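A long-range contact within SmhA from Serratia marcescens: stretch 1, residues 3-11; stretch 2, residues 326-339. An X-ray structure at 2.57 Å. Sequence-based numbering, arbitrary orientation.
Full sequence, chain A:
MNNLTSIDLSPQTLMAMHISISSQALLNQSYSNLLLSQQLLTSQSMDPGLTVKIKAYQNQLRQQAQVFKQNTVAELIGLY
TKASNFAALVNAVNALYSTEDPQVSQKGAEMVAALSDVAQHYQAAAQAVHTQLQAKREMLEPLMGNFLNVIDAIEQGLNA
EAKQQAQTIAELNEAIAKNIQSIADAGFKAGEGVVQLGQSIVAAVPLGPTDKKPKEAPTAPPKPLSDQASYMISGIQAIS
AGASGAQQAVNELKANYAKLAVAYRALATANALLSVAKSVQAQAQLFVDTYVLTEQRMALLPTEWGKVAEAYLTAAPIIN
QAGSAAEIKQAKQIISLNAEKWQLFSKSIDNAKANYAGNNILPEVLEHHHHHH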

ATOM      1  N   ASN A   3      27.261  26.853  15.036  1.00 94.83           N
ATOM      2  CA  ASN A   3      27.344  27.627  13.749  1.00 95.67           C
ATOM      3  C   ASN A   3      26.383  27.022  12.698  1.00 93.54           C
ATOM      4  O   ASN A   3      25.883  25.892  12.902  1.00 92.20           O
ATOM      5  CB  ASN A   3      28.787  27.725  13.238  1.00 98.75           C
ATOM      6  CG  ASN A   3      29.007  28.937  12.347  1.00100.94           C
ATOM      7  OD1 ASN A   3      28.812  30.075  12.780  1.00100.10           O
ATOM      8  ND2 ASN A   3      29.406  28.707  11.104  1.00101.79           N
ATOM      9  N   LEU A   4      26.081  27.795  11.639  1.00 91.32           N
ATOM     10  CA  LEU A   4      25.105  27.534  10.542  1.00 87.31           C
ATOM     11  C   LEU A   4      25.388  26.231   9.816  1.00 84.39           C
ATOM     12  O   LEU A   4      24.454  25.568   9.430  1.00 80.26           O
ATOM     13  CB  LEU A   4      25.207  28.703   9.558  1.00 88.53           C
ATOM     14  CG  LEU A   4      24.427  29.943   9.973  1.00 88.73           C
ATOM     15  CD1 LEU A   4      25.134  31.211   9.520  1.00 90.29           C
ATOM     16  CD2 LEU A   4      22.996  29.852   9.460  1.00 87.03           C
ATOM     17  N   THR A   5      26.668  25.958   9.585  1.00 85.71           N
ATOM     18  CA  THR A   5      27.263  24.760   8.944  1.00 84.84           C
ATOM     19  C   THR A   5      26.595  23.453   9.431  1.00 83.06           C
ATOM     20  O   THR A   5      26.724  22.451   8.717  1.00 80.86           O
ATOM     21  CB  THR A   5      28.779  24.823   9.198  1.00 85.30           C
ATOM     22  OG1 THR A   5      29.467  23.770   8.534  1.00 86.19           O
ATOM     23  CG2 THR A   5      29.136  24.736  10.665  1.00 85.81           C
ATOM     24  N   SER A   6      25.880  23.462  10.562  1.00 82.86           N
ATOM     25  CA  SER A   6      25.302  22.256  11.222  1.00 82.82           C
ATOM     26  C   SER A   6      23.765  22.161  11.110  1.00 79.65           C
ATOM     27  O   SER A   6      23.222  21.130  11.503  1.00 76.12           O
ATOM     28  CB  SER A   6      25.719  22.215  12.676  1.00 84.66           C
ATOM     29  OG  SER A   6      25.048  23.240  13.399  1.00 87.39           O
ATOM     30  N   ILE A   7      23.060  23.194  10.639  1.00 79.36           N
ATOM     31  CA  ILE A   7      21.568  23.143  10.559  1.00 77.30           C
ATOM     32  C   ILE A   7      21.162  22.266   9.376  1.00 76.01           C
ATOM     33  O   ILE A   7      21.793  22.309   8.328  1.00 75.28           O
ATOM     34  CB  ILE A   7      20.885  24.529  10.534  1.00 77.08           C
ATOM     35  CG1 ILE A   7      21.199  25.338   9.282  1.00 78.11           C
ATOM     36  CG2 ILE A   7      21.227  25.307  11.783  1.00 77.66           C
ATOM     37  CD1 ILE A   7      20.325  26.566   9.102  1.00 77.65           C
ATOM     38  N   ASP A   8      20.103  21.503   9.597  1.00 76.55           N
ATOM     39  CA  ASP A   8      19.498  20.528   8.660  1.00 76.62           C
ATOM     40  C   ASP A   8      18.028  20.936   8.469  1.00 75.81           C
ATOM     41  O   ASP A   8      17.205  20.586   9.314  1.00 76.81           O
ATOM     42  CB  ASP A   8      19.666  19.116   9.234  1.00 76.01           C
ATOM     43  CG  ASP A   8      18.952  18.022   8.472  1.00 75.54           C
ATOM     44  OD1 ASP A   8      18.716  18.222   7.279  1.00 77.06           O
ATOM     45  OD2 ASP A   8      18.640  16.986   9.082  1.00 76.21           O
ATOM     46  N   LEU A   9      17.714  21.670   7.410  1.00 75.16           N
ATOM     47  CA  LEU A   9      16.332  22.101   7.060  1.00 73.94           C
ATOM     48  C   LEU A   9      15.761  21.163   5.984  1.00 71.48           C
ATOM     49  O   LEU A   9      14.764  21.542   5.334  1.00 71.62           O
ATOM     50  CB  LEU A   9      16.362  23.553   6.566  1.00 75.79           C
ATOM     51  CG  LEU A   9      16.796  24.613   7.570  1.00 76.82           C
ATOM     52  CD1 LEU A   9      16.884  25.983   6.918  1.00 78.26           C
ATOM     53  CD2 LEU A   9      15.832  24.650   8.730  1.00 75.87           C
ATOM     54  N   SER A  10      16.343  19.977   5.822  1.00 69.26           N
ATOM     55  CA  SER A  10      15.971  18.986   4.780  1.00 67.62           C
ATOM     56  C   SER A  10      14.720  18.207   5.188  1.00 66.06           C
ATOM     57  O   SER A  10      14.316  18.218   6.365  1.00 65.15           O
ATOM     58  CB  SER A  10      17.102  18.015   4.525  1.00 67.47           C
ATOM     59  OG  SER A  10      17.128  16.971   5.499  1.00 65.50           O
ATOM     60  N   PRO A  11      14.089  17.524   4.209  1.00 63.92           N
ATOM     61  CA  PRO A  11      12.982  16.609   4.461  1.00 64.10           C
ATOM     62  C   PRO A  11      13.409  15.309   5.148  1.00 64.76           C
ATOM     63  O   PRO A  11      12.577  14.492   5.394  1.00 63.69           O
ATOM     64  CB  PRO A  11      12.458  16.190   3.081  1.00 63.38           C
ATOM     65  CG  PRO A  11      13.141  17.113   2.094  1.00 64.76           C
ATOM     66  CD  PRO A  11      14.366  17.670   2.781  1.00 64.79           C
ATOM     67  N   ALA A 326      28.178  38.144   5.362  1.00100.57           N
ATOM     68  CA  ALA A 326      28.617  36.793   4.940  1.00 98.62           C
ATOM     69  C   ALA A 326      27.809  35.688   5.636  1.00 94.61           C
ATOM     70  O   ALA A 326      27.721  34.580   5.056  1.00 91.47           O
ATOM     71  CB  ALA A 326      30.093  36.635   5.214  1.00100.02           C
ATOM     72  N   GLU A 327      27.295  35.948   6.845  1.00 92.78           N
ATOM     73  CA  GLU A 327      26.462  34.977   7.602  1.00 91.46           C
ATOM     74  C   GLU A 327      25.063  34.930   6.964  1.00 89.85           C
ATOM     75  O   GLU A 327      24.530  33.830   6.800  1.00 88.31           O
ATOM     76  CB  GLU A 327      26.441  35.305   9.098  1.00 92.54           C
ATOM     77  CG  GLU A 327      27.660  34.806   9.863  1.00 94.40           C
ATOM     78  CD  GLU A 327      27.888  35.380  11.261  1.00 96.54           C
ATOM     79  OE1 GLU A 327      27.046  36.185  11.760  1.00 97.65           O
ATOM     80  OE2 GLU A 327      28.918  35.010  11.871  1.00 98.50           O
ATOM     81  N   ILE A 328      24.491  36.080   6.601  1.00 90.74           N
ATOM     82  CA  ILE A 328      23.150  36.173   5.937  1.00 89.76           C
ATOM     83  C   ILE A 328      23.245  35.513   4.552  1.00 89.50           C
ATOM     84  O   ILE A 328      22.316  34.789   4.164  1.00 85.92           O
ATOM     85  CB  ILE A 328      22.655  37.638   5.886  1.00 91.49           C
ATOM     86  CG1 ILE A 328      22.358  38.176   7.291  1.00 91.04           C
ATOM     87  CG2 ILE A 328      21.447  37.787   4.961  1.00 91.30           C
ATOM     88  CD1 ILE A 328      22.018  39.645   7.315  1.00 93.17           C
ATOM     89  N   LYS A 329      24.345  35.743   3.836  1.00 93.34           N
ATOM     90  CA  LYS A 329      24.588  35.167   2.489  1.00 94.30           C
ATOM     91  C   LYS A 329      24.651  33.638   2.616  1.00 91.59           C
ATOM     92  O   LYS A 329      24.059  32.945   1.754  1.00 90.63           O
ATOM     93  CB  LYS A 329      25.865  35.743   1.871  1.00 97.87           C
ATOM     94  CG  LYS A 329      25.924  35.589   0.363  1.00101.14           C
ATOM     95  CD  LYS A 329      27.282  35.164  -0.198  1.00104.91           C
ATOM     96  CE  LYS A 329      27.565  33.687   0.051  1.00104.30           C
ATOM     97  NZ  LYS A 329      28.644  33.158  -0.830  1.00105.97           N
ATOM     98  N   GLN A 330      25.324  33.130   3.659  1.00 90.44           N
ATOM     99  CA  GLN A 330      25.498  31.677   3.947  1.00 88.84           C
ATOM    100  C   GLN A 330      24.131  31.063   4.284  1.00 86.54           C
ATOM    101  O   GLN A 330      23.864  29.941   3.838  1.00 84.86           O
ATOM    102  CB  GLN A 330      26.498  31.465   5.088  1.00 89.10           C
ATOM    103  CG  GLN A 330      26.838  30.012   5.412  1.00 87.98           C
ATOM    104  CD  GLN A 330      27.738  29.871   6.623  1.00 87.90           C
ATOM    105  OE1 GLN A 330      28.124  30.830   7.286  1.00 88.16           O
ATOM    106  NE2 GLN A 330      28.025  28.639   6.997  1.00 87.75           N
ATOM    107  N   ALA A 331      23.309  31.753   5.069  1.00 85.91           N
ATOM    108  CA  ALA A 331      21.956  31.311   5.461  1.00 84.77           C
ATOM    109  C   ALA A 331      21.045  31.243   4.226  1.00 85.35           C
ATOM    110  O   ALA A 331      20.281  30.268   4.113  1.00 83.94           O
ATOM    111  CB  ALA A 331      21.399  32.237   6.501  1.00 85.20           C
ATOM    112  N   LYS A 332      21.099  32.248   3.347  1.00 87.63           N
ATOM    113  CA  LYS A 332      20.292  32.277   2.099  1.00 89.09           C
ATOM    114  C   LYS A 332      20.589  30.998   1.297  1.00 89.33           C
ATOM    115  O   LYS A 332      19.635  30.384   0.748  1.00 87.25           O
ATOM    116  CB  LYS A 332      20.594  33.520   1.253  1.00 91.66           C
ATOM    117  CG  LYS A 332      19.972  33.437  -0.137  1.00 93.31           C
ATOM    118  CD  LYS A 332      19.895  34.657  -0.997  1.00 95.91           C
ATOM    119  CE  LYS A 332      19.195  34.273  -2.283  1.00 96.79           C
ATOM    120  NZ  LYS A 332      18.655  35.450  -2.994  1.00 99.82           N
ATOM    121  N   GLN A 333      21.879  30.655   1.230  1.00 91.16           N
ATOM    122  CA  GLN A 333      22.455  29.484   0.522  1.00 91.73           C
ATOM    123  C   GLN A 333      21.933  28.182   1.168  1.00 86.99           C
ATOM    124  O   GLN A 333      21.408  27.327   0.421  1.00 84.32           O
ATOM    125  CB  GLN A 333      23.983  29.651   0.522  1.00 97.58           C
ATOM    126  CG  GLN A 333      24.784  28.381   0.238  1.00100.38           C
ATOM    127  CD  GLN A 333      24.434  27.787  -1.104  1.00103.62           C
ATOM    128  OE1 GLN A 333      23.890  28.468  -1.976  1.00106.81           O
ATOM    129  NE2 GLN A 333      24.747  26.509  -1.274  1.00103.76           N
ATOM    130  N   ILE A 334      22.027  28.056   2.499  1.00 83.79           N
ATOM    131  CA  ILE A 334      21.573  26.854   3.264  1.00 81.13           C
ATOM    132  C   ILE A 334      20.067  26.661   3.003  1.00 80.71           C
ATOM    133  O   ILE A 334      19.640  25.499   2.792  1.00 78.21           O
ATOM    134  CB  ILE A 334      21.855  26.948   4.784  1.00 79.61           C
ATOM    135  CG1 ILE A 334      23.305  27.231   5.188  1.00 80.51           C
ATOM    136  CG2 ILE A 334      21.350  25.693   5.470  1.00 77.73           C
ATOM    137  CD1 ILE A 334      24.276  26.080   5.136  1.00 81.07           C
ATOM    138  N   ILE A 335      19.288  27.751   3.000  1.00 81.50           N
ATOM    139  CA  ILE A 335      17.806  27.717   2.798  1.00 80.31           C
ATOM    140  C   ILE A 335      17.468  27.399   1.332  1.00 79.75           C
ATOM    141  O   ILE A 335      16.602  26.513   1.105  1.00 78.34           O
ATOM    142  CB  ILE A 335      17.153  29.021   3.290  1.00 81.75           C
ATOM    143  CG1 ILE A 335      17.230  29.125   4.811  1.00 81.85           C
ATOM    144  CG2 ILE A 335      15.717  29.121   2.811  1.00 81.59           C
ATOM    145  CD1 ILE A 335      16.799  30.473   5.349  1.00 83.50           C
ATOM    146  N   SER A 336      18.114  28.070   0.372  1.00 80.27           N
ATOM    147  CA  SER A 336      17.860  27.847  -1.077  1.00 80.82           C
ATOM    148  C   SER A 336      18.077  26.368  -1.432  1.00 78.23           C
ATOM    149  O   SER A 336      17.287  25.852  -2.237  1.00 76.56           O
ATOM    150  CB  SER A 336      18.695  28.750  -1.948  1.00 83.62           C
ATOM    151  OG  SER A 336      19.845  28.087  -2.454  1.00 85.86           O
ATOM    152  N   LEU A 337      19.109  25.734  -0.866  1.00 77.69           N
ATOM    153  CA  LEU A 337      19.468  24.309  -1.126  1.00 77.93           C
ATOM    154  C   LEU A 337      18.379  23.383  -0.571  1.00 74.64           C
ATOM    155  O   LEU A 337      17.994  22.412  -1.259  1.00 71.80           O
ATOM    156  CB  LEU A 337      20.808  23.930  -0.466  1.00 79.32           C
ATOM    157  CG  LEU A 337      22.128  24.122  -1.212  1.00 82.51           C
ATOM    158  CD1 LEU A 337      23.111  23.047  -0.742  1.00 82.21           C
ATOM    159  CD2 LEU A 337      21.962  24.067  -2.733  1.00 84.41           C
ATOM    160  N   ASN A 338      17.936  23.651   0.656  1.00 73.39           N
ATOM    161  CA  ASN A 338      16.922  22.818   1.341  1.00 72.22           C
ATOM    162  C   ASN A 338      15.568  23.003   0.635  1.00 72.90           C
ATOM    163  O   ASN A 338      14.795  22.033   0.607  1.00 71.89           O
ATOM    164  CB  ASN A 338      16.992  23.059   2.842  1.00 70.78           C
ATOM    165  CG  ASN A 338      18.172  22.340   3.467  1.00 70.08           C
ATOM    166  OD1 ASN A 338      18.285  21.119   3.351  1.00 70.26           O
ATOM    167  ND2 ASN A 338      19.036  23.069   4.154  1.00 69.29           N
ATOM    168  N   ALA A 339      15.318  24.159   0.013  1.00 74.32           N
ATOM    169  CA  ALA A 339      14.087  24.409  -0.773  1.00 74.76           C
ATOM    170  C   ALA A 339      14.028  23.442  -1.955  1.00 74.62           C
ATOM    171  O   ALA A 339      12.971  22.812  -2.147  1.00 73.04           O
ATOM    172  CB  ALA A 339      14.039  25.836  -1.242  1.00 77.11           C
TER

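The N-terminal segment of SmhA lies along one face of a helix more than 320 residues away in sequence. Together the two stretches bury 490 Å². No hydrogen bond joins them, so the contact rests on packing.

The apolar contacts come first. Leu4 and Leu9 both point toward the helix, and both are buried. Leu4 CD2 lies 4.1 Å from Ala331 CB. Ile7 CG1 packs against Ile334 CG2 at 3.8 Å. The CA-to-CB bond of Ile7 points sideways, but the end of its side chain comes nearer to the helix. Leu9 CD1 meets Ile335 CG1, also at 3.8 Å. The helix residues touched, Glu327, Gln330, Ala331, Ile334, Ile335 and Asn338, are related by spacings of one, three and four, as expected for one helical face.

Polar groups also pack without bonding across the contact. Leu4 CD1 comes within 3.8 Å of the backbone atom Glu327 O. The extended Gln330 side chain, with chi1 and chi2 both t, places OE1 3.8 Å from Leu4 CD1. Asn338 ND2 lies 3.6 Å from Leu9 CB. Ser10 N is 3.3 Å from Asn338 OD1, but the angle is too poor for a hydrogen bond.

Several polar groups hydrogen-bond within their own stretch. Ser10 N and Ser10 OG both donate to Asp8 OD1, at 3.3 and 2.7 Å. Asn338 ND2 makes a weak bond back to Ile334 O at 2.9 Å. Ser6 points away from the helix, and its OG donates to Asn3 O at 2.8 Å. Ile7 N, just after the short 3-10 segment 4-6, bonds to Leu4 O at 3.0 Å. The helix keeps its regular backbone pattern, for example Ile335 N to Ala331 O at 2.9 Å.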